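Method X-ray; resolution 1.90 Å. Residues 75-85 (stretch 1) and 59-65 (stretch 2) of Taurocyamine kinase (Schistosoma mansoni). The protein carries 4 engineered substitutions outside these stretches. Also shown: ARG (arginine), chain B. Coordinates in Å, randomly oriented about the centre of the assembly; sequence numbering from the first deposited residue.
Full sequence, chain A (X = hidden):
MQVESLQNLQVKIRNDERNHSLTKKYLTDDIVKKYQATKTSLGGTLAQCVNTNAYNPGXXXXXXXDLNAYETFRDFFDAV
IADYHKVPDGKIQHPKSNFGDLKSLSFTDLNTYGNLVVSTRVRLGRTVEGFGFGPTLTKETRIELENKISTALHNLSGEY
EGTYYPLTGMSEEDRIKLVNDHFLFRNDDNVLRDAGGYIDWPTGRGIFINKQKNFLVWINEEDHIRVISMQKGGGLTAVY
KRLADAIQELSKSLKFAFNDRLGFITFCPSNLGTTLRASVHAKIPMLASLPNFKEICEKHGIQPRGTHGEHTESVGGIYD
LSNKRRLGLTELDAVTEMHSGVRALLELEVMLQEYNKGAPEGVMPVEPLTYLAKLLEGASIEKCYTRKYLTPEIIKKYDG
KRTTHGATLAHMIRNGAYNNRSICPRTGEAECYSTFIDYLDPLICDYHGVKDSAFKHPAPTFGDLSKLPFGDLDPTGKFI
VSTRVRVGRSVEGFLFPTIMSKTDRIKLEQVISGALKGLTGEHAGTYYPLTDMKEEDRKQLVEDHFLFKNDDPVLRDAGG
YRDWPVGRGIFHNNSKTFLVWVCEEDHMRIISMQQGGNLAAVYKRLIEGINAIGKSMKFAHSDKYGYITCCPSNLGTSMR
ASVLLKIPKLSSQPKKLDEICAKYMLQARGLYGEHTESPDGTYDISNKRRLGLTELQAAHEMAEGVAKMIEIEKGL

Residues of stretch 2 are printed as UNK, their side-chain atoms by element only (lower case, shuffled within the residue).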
# COMPACT_ATOMS: atom_id res chain seq x y z
N ASP A 75 -14.73 -19.12 20.05
CA ASP A 75 -14.08 -19.71 18.88
C ASP A 75 -14.14 -18.74 17.70
O ASP A 75 -13.24 -18.71 16.86
CB ASP A 75 -14.74 -21.04 18.46
CG ASP A 75 -14.64 -22.12 19.52
OD1 ASP A 75 -13.85 -21.98 20.48
OD2 ASP A 75 -15.35 -23.13 19.35
N PHE A 76 -15.22 -17.98 17.64
CA PHE A 76 -15.43 -16.98 16.59
C PHE A 76 -14.63 -15.71 16.87
O PHE A 76 -13.84 -15.27 16.04
CB PHE A 76 -16.93 -16.66 16.46
CG PHE A 76 -17.24 -15.46 15.59
CD1 PHE A 76 -17.14 -15.54 14.20
CD2 PHE A 76 -17.67 -14.26 16.16
CE1 PHE A 76 -17.44 -14.43 13.40
CE2 PHE A 76 -17.97 -13.14 15.36
CZ PHE A 76 -17.85 -13.22 13.98
N PHE A 77 -14.83 -15.12 18.05
CA PHE A 77 -14.19 -13.83 18.33
C PHE A 77 -12.66 -13.91 18.45
O PHE A 77 -11.97 -12.96 18.06
CB PHE A 77 -14.76 -13.20 19.61
CG PHE A 77 -16.06 -12.46 19.39
CD1 PHE A 77 -16.06 -11.18 18.85
CD2 PHE A 77 -17.27 -13.04 19.71
CE1 PHE A 77 -17.25 -10.49 18.63
CE2 PHE A 77 -18.47 -12.36 19.51
CZ PHE A 77 -18.46 -11.07 18.96
N ASP A 78 -12.13 -15.01 19.01
CA ASP A 78 -10.68 -15.13 19.14
C ASP A 78 -10.04 -15.18 17.76
O ASP A 78 -8.97 -14.60 17.52
CB ASP A 78 -10.29 -16.36 19.96
CG ASP A 78 -10.18 -16.06 21.44
OD1 ASP A 78 -10.52 -14.92 21.83
OD2 ASP A 78 -9.76 -16.95 22.21
N ALA A 79 -10.72 -15.84 16.83
CA ALA A 79 -10.25 -15.90 15.46
C ALA A 79 -10.25 -14.51 14.84
O ALA A 79 -9.25 -14.10 14.22
CB ALA A 79 -11.10 -16.87 14.65
N VAL A 80 -11.35 -13.77 15.01
CA VAL A 80 -11.45 -12.41 14.47
C VAL A 80 -10.40 -11.47 15.07
O VAL A 80 -9.77 -10.66 14.36
CB VAL A 80 -12.88 -11.83 14.72
CG1 VAL A 80 -12.92 -10.34 14.44
CG2 VAL A 80 -13.92 -12.59 13.90
N ILE A 81 -10.22 -11.57 16.38
CA ILE A 81 -9.34 -10.67 17.12
C ILE A 81 -7.88 -10.93 16.77
O ILE A 81 -7.12 -10.00 16.50
CB ILE A 81 -9.58 -10.81 18.65
CG1 ILE A 81 -10.93 -10.20 19.04
CG2 ILE A 81 -8.45 -10.17 19.45
CD1 ILE A 81 -11.44 -10.66 20.41
N ALA A 82 -7.50 -12.21 16.77
CA ALA A 82 -6.15 -12.62 16.39
C ALA A 82 -5.80 -12.12 14.99
O ALA A 82 -4.72 -11.62 14.75
CB ALA A 82 -5.99 -14.14 16.48
N ASP A 83 -6.76 -12.23 14.07
CA ASP A 83 -6.58 -11.75 12.71
C ASP A 83 -6.42 -10.22 12.63
O ASP A 83 -5.42 -9.72 12.09
CB ASP A 83 -7.77 -12.24 11.86
CG ASP A 83 -7.49 -12.19 10.37
OD1 ASP A 83 -6.85 -11.22 9.90
OD2 ASP A 83 -7.91 -13.13 9.66
N TYR A 84 -7.40 -9.48 13.16
CA TYR A 84 -7.40 -8.02 13.09
C TYR A 84 -6.20 -7.39 13.79
O TYR A 84 -5.58 -6.44 13.28
CB TYR A 84 -8.69 -7.44 13.69
CG TYR A 84 -8.77 -5.93 13.57
CD1 TYR A 84 -9.19 -5.33 12.39
CD2 TYR A 84 -8.39 -5.11 14.62
CE1 TYR A 84 -9.24 -3.95 12.27
CE2 TYR A 84 -8.44 -3.75 14.51
CZ TYR A 84 -8.86 -3.17 13.34
OH TYR A 84 -8.90 -1.81 13.25
N HIS A 85 -5.89 -7.89 14.97
CA HIS A 85 -4.82 -7.30 15.77
C HIS A 85 -3.46 -7.94 15.46
O HIS A 85 -2.46 -7.62 16.11
CB HIS A 85 -5.15 -7.42 17.26
CG HIS A 85 -6.24 -6.49 17.69
ND1 HIS A 85 -6.05 -5.14 17.87
CD2 HIS A 85 -7.55 -6.72 17.96
CE1 HIS A 85 -7.19 -4.58 18.23
NE2 HIS A 85 -8.11 -5.52 18.30
N UNK A 59 -18.19 -2.93 6.46
CA UNK A 59 -17.73 -3.16 7.83
C UNK A 59 -16.81 -4.37 7.91
O UNK A 59 -17.14 -5.45 7.44
c UNK A 59 -18.92 -3.32 8.76
N UNK A 60 -15.65 -4.19 8.53
CA UNK A 60 -14.64 -5.24 8.66
C UNK A 60 -14.90 -6.23 9.81
O UNK A 60 -14.57 -7.41 9.72
c UNK A 60 -10.80 -4.71 9.05
c UNK A 60 -13.28 -4.58 8.87
c UNK A 60 -12.08 -5.50 8.76
c UNK A 60 -12.04 -6.10 7.37
N UNK A 61 -15.47 -5.72 10.89
CA UNK A 61 -15.59 -6.45 12.16
C UNK A 61 -17.03 -6.68 12.61
O UNK A 61 -17.92 -5.93 12.24
c UNK A 61 -14.83 -5.69 13.25
c UNK A 61 -12.71 -7.00 13.00
c UNK A 61 -12.68 -4.79 14.16
c UNK A 61 -13.32 -5.61 13.06
N UNK A 62 -17.27 -7.73 13.42
CA UNK A 62 -18.57 -7.81 14.08
C UNK A 62 -18.65 -6.77 15.19
O UNK A 62 -17.70 -6.00 15.38
c UNK A 62 -17.09 -9.55 14.89
c UNK A 62 -18.59 -9.23 14.67
c UNK A 62 -16.40 -8.88 13.71
N UNK A 63 -19.73 -6.78 15.95
CA UNK A 63 -19.71 -6.04 17.21
C UNK A 63 -20.04 -7.04 18.30
O UNK A 63 -19.96 -8.25 18.07
c UNK A 63 -20.37 -3.83 16.04
c UNK A 63 -20.68 -4.85 17.17
c UNK A 63 -19.03 -3.06 16.28
c UNK A 63 -18.18 -2.17 14.12
n UNK A 63 -17.82 -3.38 13.71
n UNK A 63 -17.97 -1.12 13.32
n UNK A 63 -18.76 -1.99 15.30
N UNK A 64 -20.39 -6.58 19.49
CA UNK A 64 -20.69 -7.52 20.56
C UNK A 64 -22.02 -7.15 21.21
O UNK A 64 -22.25 -6.00 21.54
o UNK A 64 -19.14 -6.26 21.96
c UNK A 64 -19.56 -7.56 21.60
N UNK A 65 -22.87 -8.16 21.36
CA UNK A 65 -24.17 -8.01 21.99
C UNK A 65 -24.05 -7.54 23.45
O UNK A 65 -24.91 -6.83 23.95
s UNK A 65 -24.09 -10.80 22.62
c UNK A 65 -24.93 -9.33 21.92
N ARG B . -12.64 -1.90 11.85
CA ARG B . -14.03 -1.70 12.14
C ARG B . -15.04 -2.18 11.11
O ARG B . -14.90 -1.87 9.90
CB ARG B . -14.30 -0.30 12.53
CG ARG B . -13.99 -0.04 13.97
CD ARG B . -15.28 0.22 14.64
NE ARG B . -15.07 0.50 16.03
CZ ARG B . -15.61 1.51 16.64
NH1 ARG B . -15.38 1.70 17.91
NH2 ARG B . -16.35 2.35 15.97
OXT ARG B . -15.90 -2.88 11.66

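Position 59 carries a single side-chain carbon, CB, and nothing beyond it. It lies out of reach of the helix that includes residues 75-84, and its carbonyl carbon C approaches O of the bound arginine at 3.7 Å. One carbon identifies Ala 59.

Position 60 has four side-chain carbons, forked at the second, and no heteroatom. This is the pattern of leucine, since isoleucine would branch at CB. One terminal carbon reaches the edge of the Tyr 84 ring, near its plane. In Leu 60 that atom is CD2, placed there by chi1 t and chi2 p; Leu 60 CD2 lies 3.7 Å from Tyr 84 CE1. The backbone faces the ligand, with Leu 60 N donating a hydrogen bond to O of the bound arginine at 2.8 Å.

Position 61 repeats the composition, four carbons with the fork at the second, and, like position 60, points its CA-to-CB bond toward the helix, here from a buried site. One branch end packs on Val 80; the other sits over the face of the Tyr 84 ring. The residue is Leu 61, in rotamer m, t. Leu 61 CD2 is 3.6 Å from Val 80 CG1 and also comes within 3.9 Å of Tyr 84 CD1, whereas Leu 61 CD1 stands 3.9 Å from the Tyr 84 ring centroid, only 10° off the normal, a CH-pi contact. Leu 61 N donates to OXT of the ligand at 3.0 Å.

At position 62 three carbons close a ring onto the backbone N, which only proline does. The ring lies against three helix residues, Phe 76, Phe 77 and Val 80. In Pro 62, with C-gamma endo pucker, CG is 3.7 Å from Phe 76 CE2 and 3.9 Å from Phe 77 CE1, while CD is 3.8 Å from Val 80 CG1.

Position 63 shows three carbons, a nitrogen, and a carbon bearing two more nitrogens: a guanidinium, hence Arg 63. Its CA-to-CB bond points away from the helix, and its backbone makes the contact instead, with Arg 63 O 3.3 Å from Phe 77 CZ at the ring edge. The side chain folds back so that NH1 donates to Pro 62 O at 3.1 Å and to OXT of the bound arginine at 2.9 Å; NH2 adds a weak bond to OXT at 3.2 Å.

Position 64 has one carbon followed by one oxygen, and its CA lies 4.5 Å from Phe 77 CZ. This is Ser 64, whose OG is hydrogen-bonded elsewhere in the structure.

Position 65 has one carbon and then a sulfur, and does not touch the helix. It is Cys 65.

No hydrogen bond joins the two segments; apolar packing forms the contact. Phe 76, Phe 77, Val 80 and Tyr 84 present side chains from successive turns, and the loop runs along them, burying 336 Å² in total. Leu 61 and Pro 62 supply most of the loop side of this surface, while the backbone amides of Leu 60 and Leu 61 and the guanidinium of Arg 63 bind the ligand carboxylate.

Stretch 2 (59-65) ALLPRSC
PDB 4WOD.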